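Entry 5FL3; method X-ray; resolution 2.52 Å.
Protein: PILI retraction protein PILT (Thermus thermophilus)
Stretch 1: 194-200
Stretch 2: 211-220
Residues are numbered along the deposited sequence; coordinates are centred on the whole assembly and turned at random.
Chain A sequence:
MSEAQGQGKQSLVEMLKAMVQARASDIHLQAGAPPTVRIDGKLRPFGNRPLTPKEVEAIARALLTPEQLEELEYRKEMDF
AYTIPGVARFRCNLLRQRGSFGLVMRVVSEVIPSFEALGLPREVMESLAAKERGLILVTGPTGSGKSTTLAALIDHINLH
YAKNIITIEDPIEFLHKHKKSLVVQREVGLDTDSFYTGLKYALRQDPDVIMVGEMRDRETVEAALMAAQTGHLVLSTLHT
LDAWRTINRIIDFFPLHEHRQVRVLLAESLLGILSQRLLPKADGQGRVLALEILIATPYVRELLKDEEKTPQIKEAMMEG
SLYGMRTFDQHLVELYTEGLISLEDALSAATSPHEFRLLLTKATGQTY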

# COMPACT_ATOMS: atom_id res chain seq x y z
N SER A 194 15.32 -9.67 3.52
CA SER A 194 14.02 -9.98 2.94
C SER A 194 12.90 -9.71 3.92
O SER A 194 13.16 -9.43 5.09
CB SER A 194 13.96 -11.45 2.51
OG SER A 194 14.01 -12.32 3.63
N PHE A 195 11.67 -9.82 3.45
CA PHE A 195 10.50 -9.80 4.32
C PHE A 195 10.58 -10.89 5.35
O PHE A 195 10.23 -10.68 6.52
CB PHE A 195 9.21 -9.96 3.52
CG PHE A 195 8.89 -8.77 2.69
CD1 PHE A 195 8.76 -7.51 3.28
CD2 PHE A 195 8.72 -8.88 1.32
CE1 PHE A 195 8.47 -6.39 2.51
CE2 PHE A 195 8.44 -7.78 0.54
CZ PHE A 195 8.31 -6.52 1.13
N TYR A 196 11.05 -12.06 4.93
CA TYR A 196 11.11 -13.20 5.84
C TYR A 196 12.11 -12.93 6.95
O TYR A 196 11.79 -13.07 8.12
CB TYR A 196 11.45 -14.50 5.11
CG TYR A 196 11.40 -15.68 6.05
CD1 TYR A 196 10.18 -16.26 6.39
CD2 TYR A 196 12.56 -16.18 6.63
CE1 TYR A 196 10.13 -17.32 7.28
CE2 TYR A 196 12.51 -17.25 7.52
CZ TYR A 196 11.30 -17.82 7.84
OH TYR A 196 11.24 -18.87 8.72
N THR A 197 13.33 -12.53 6.56
CA THR A 197 14.39 -12.20 7.52
C THR A 197 13.93 -11.15 8.51
O THR A 197 14.14 -11.25 9.73
CB THR A 197 15.63 -11.68 6.79
OG1 THR A 197 16.17 -12.73 6.00
CG2 THR A 197 16.68 -11.26 7.78
N GLY A 198 13.28 -10.12 7.98
CA GLY A 198 12.79 -9.05 8.81
C GLY A 198 11.71 -9.55 9.75
O GLY A 198 11.74 -9.22 10.93
N LEU A 199 10.78 -10.35 9.23
CA LEU A 199 9.67 -10.84 10.03
C LEU A 199 10.23 -11.72 11.14
O LEU A 199 9.90 -11.55 12.31
CB LEU A 199 8.64 -11.58 9.16
CG LEU A 199 7.40 -12.23 9.81
CD1 LEU A 199 6.73 -11.33 10.81
CD2 LEU A 199 6.38 -12.63 8.77
N LYS A 200 11.14 -12.62 10.76
CA LYS A 200 11.69 -13.57 11.71
C LYS A 200 12.41 -12.89 12.88
O LYS A 200 12.17 -13.23 14.05
CB LYS A 200 12.65 -14.53 10.99
CG LYS A 200 13.65 -15.24 11.90
CD LYS A 200 14.48 -16.18 11.06
CE LYS A 200 15.73 -16.64 11.75
NZ LYS A 200 16.55 -17.31 10.72
N MET A 211 4.63 -4.72 10.85
CA MET A 211 4.12 -4.50 9.51
C MET A 211 5.05 -5.15 8.50
O MET A 211 6.23 -4.84 8.45
CB MET A 211 3.98 -3.00 9.23
CG MET A 211 3.15 -2.70 8.00
SD MET A 211 4.14 -2.47 6.52
CE MET A 211 4.49 -0.72 6.67
N VAL A 212 4.50 -6.09 7.74
CA VAL A 212 5.21 -6.74 6.66
C VAL A 212 4.64 -6.23 5.35
O VAL A 212 3.52 -6.58 5.01
CB VAL A 212 5.02 -8.26 6.69
CG1 VAL A 212 6.10 -8.94 5.88
CG2 VAL A 212 5.00 -8.77 8.11
N GLY A 213 5.42 -5.41 4.64
CA GLY A 213 4.94 -4.70 3.44
C GLY A 213 4.16 -5.55 2.45
O GLY A 213 3.15 -5.11 1.91
N GLU A 214 4.63 -6.77 2.22
CA GLU A 214 3.88 -7.72 1.39
C GLU A 214 4.33 -9.14 1.68
O GLU A 214 5.41 -9.35 2.22
CB GLU A 214 4.04 -7.40 -0.09
CG GLU A 214 5.41 -6.96 -0.48
CD GLU A 214 5.47 -6.32 -1.85
OE1 GLU A 214 4.97 -6.93 -2.82
OE2 GLU A 214 6.06 -5.21 -1.95
N MET A 215 3.46 -10.09 1.34
CA MET A 215 3.69 -11.52 1.56
C MET A 215 3.71 -12.26 0.23
O MET A 215 2.72 -12.28 -0.49
CB MET A 215 2.61 -12.11 2.47
CG MET A 215 2.41 -11.37 3.77
SD MET A 215 0.96 -11.93 4.72
CE MET A 215 -0.27 -12.08 3.42
N ARG A 216 4.84 -12.86 -0.11
CA ARG A 216 5.01 -13.44 -1.44
C ARG A 216 5.25 -14.95 -1.34
O ARG A 216 4.88 -15.72 -2.22
CB ARG A 216 6.16 -12.72 -2.16
CG ARG A 216 6.26 -11.22 -1.78
CD ARG A 216 7.50 -10.50 -2.33
NE ARG A 216 7.34 -10.11 -3.72
CZ ARG A 216 8.15 -10.50 -4.71
NH1 ARG A 216 9.19 -11.29 -4.43
NH2 ARG A 216 7.92 -10.11 -5.96
N ASP A 217 5.84 -15.35 -0.23
CA ASP A 217 6.10 -16.74 0.10
C ASP A 217 4.95 -17.40 0.82
O ASP A 217 4.13 -16.73 1.43
CB ASP A 217 7.33 -16.82 1.01
CG ASP A 217 8.58 -16.50 0.28
OD1 ASP A 217 8.71 -16.99 -0.85
OD2 ASP A 217 9.43 -15.77 0.84
N ARG A 218 4.92 -18.72 0.80
CA ARG A 218 4.13 -19.45 1.77
C ARG A 218 4.79 -19.26 3.14
O ARG A 218 4.11 -19.16 4.18
CB ARG A 218 4.05 -20.93 1.39
CG ARG A 218 3.64 -21.83 2.51
CD ARG A 218 4.44 -23.11 2.48
NE ARG A 218 3.87 -24.07 3.41
CZ ARG A 218 4.14 -24.08 4.71
NH1 ARG A 218 4.99 -23.18 5.19
NH2 ARG A 218 3.58 -24.99 5.51
N GLU A 219 6.12 -19.18 3.11
CA GLU A 219 6.93 -19.06 4.31
C GLU A 219 6.57 -17.78 5.05
O GLU A 219 6.29 -17.80 6.25
CB GLU A 219 8.43 -19.06 3.96
CG GLU A 219 9.00 -20.40 3.50
CD GLU A 219 8.53 -20.84 2.10
OE1 GLU A 219 8.13 -19.97 1.30
OE2 GLU A 219 8.58 -22.06 1.81
N THR A 220 6.59 -16.67 4.32
CA THR A 220 6.19 -15.37 4.86
C THR A 220 4.72 -15.31 5.28
O THR A 220 4.39 -14.73 6.32
CB THR A 220 6.47 -14.27 3.85
OG1 THR A 220 7.84 -14.35 3.44
CG2 THR A 220 6.24 -12.93 4.48

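The first stretch enters a helix at Phe195, and the second runs from the end of a strand, Met211 and Val212, through a loop into a second helix that begins at Arg218. Backbone bonds from Gly198 N to Ser194 O (3.0 Å), Leu199 N to Phe195 O (2.8 Å) and Lys200 N to Tyr196 O (2.8 Å) establish the first helical turns. Ser194 caps this helix: with chi1 at 67° (p), its OG accepts from Thr197 N at 3.0 Å and an N-H...O angle of 177°, an almost linear bond that satisfies an amide the helix itself leaves free. Asp217 occupies the equivalent position before the second helix but makes no capping bond; its OD2 instead receives a weak bond from Thr220 OG1 at 3.4 Å.

The stretches approach each other at two places, where the CA atoms of Phe195 and Val212 lie 6.5 Å apart and those of Tyr196 and Thr220 only 5.5 Å. No hydrogen bond crosses between them, so the 430 Å² of buried surface reflects packing.

Phe195 dominates that packing, with 118 Å² covered by the other stretch, the largest share of any residue. Its CA-to-CB bond points toward the second stretch, and the m rotamer (chi1 -70°) lays the ring along the loop. Phe195 CD1 lies 4.0 Å from Val212 CG1, an apolar contact, while Phe195 CE1 is 3.8 Å from Gly213 N. The ring passes close to the Gly213 backbone, where an ideal CB would sit 3.3 Å from Phe195 CE1, a tight fit; the absence of a side chain leaves that space free. Farther round the ring, Phe195 CE2 meets Glu214 CG at 3.3 Å, the shortest contact between the stretches, and the carbonyl oxygen of Glu214 lies over one face. Arg216 contributes its aliphatic portion at the ring edge, with CD 4.1 Å from Phe195 CE2.

One helical turn later, Leu199 extends the apolar patch. Leu199 CD1 is 4.1 Å from Val212 CG2, and Leu199 CD2 is 3.8 Å from Thr220 O; CD2 lies practically as near Val212 CG2 as CD1 does, so the side chain packs against strand and second helix without a clean split between its methyls. Val212 thus touches both Phe195 and Leu199 through different methyls.

Tyr196 packs differently. Its CA-to-CB bond points sideways, but the t rotamer (chi1 -176°) brings the end of the side chain nearer, placing Glu219 O at the ring edge, 4.0 Å from Tyr196 CE1. Tyr196 CB also lies 4.0 Å from Thr220 OG1, consistent with the close backbone approach there.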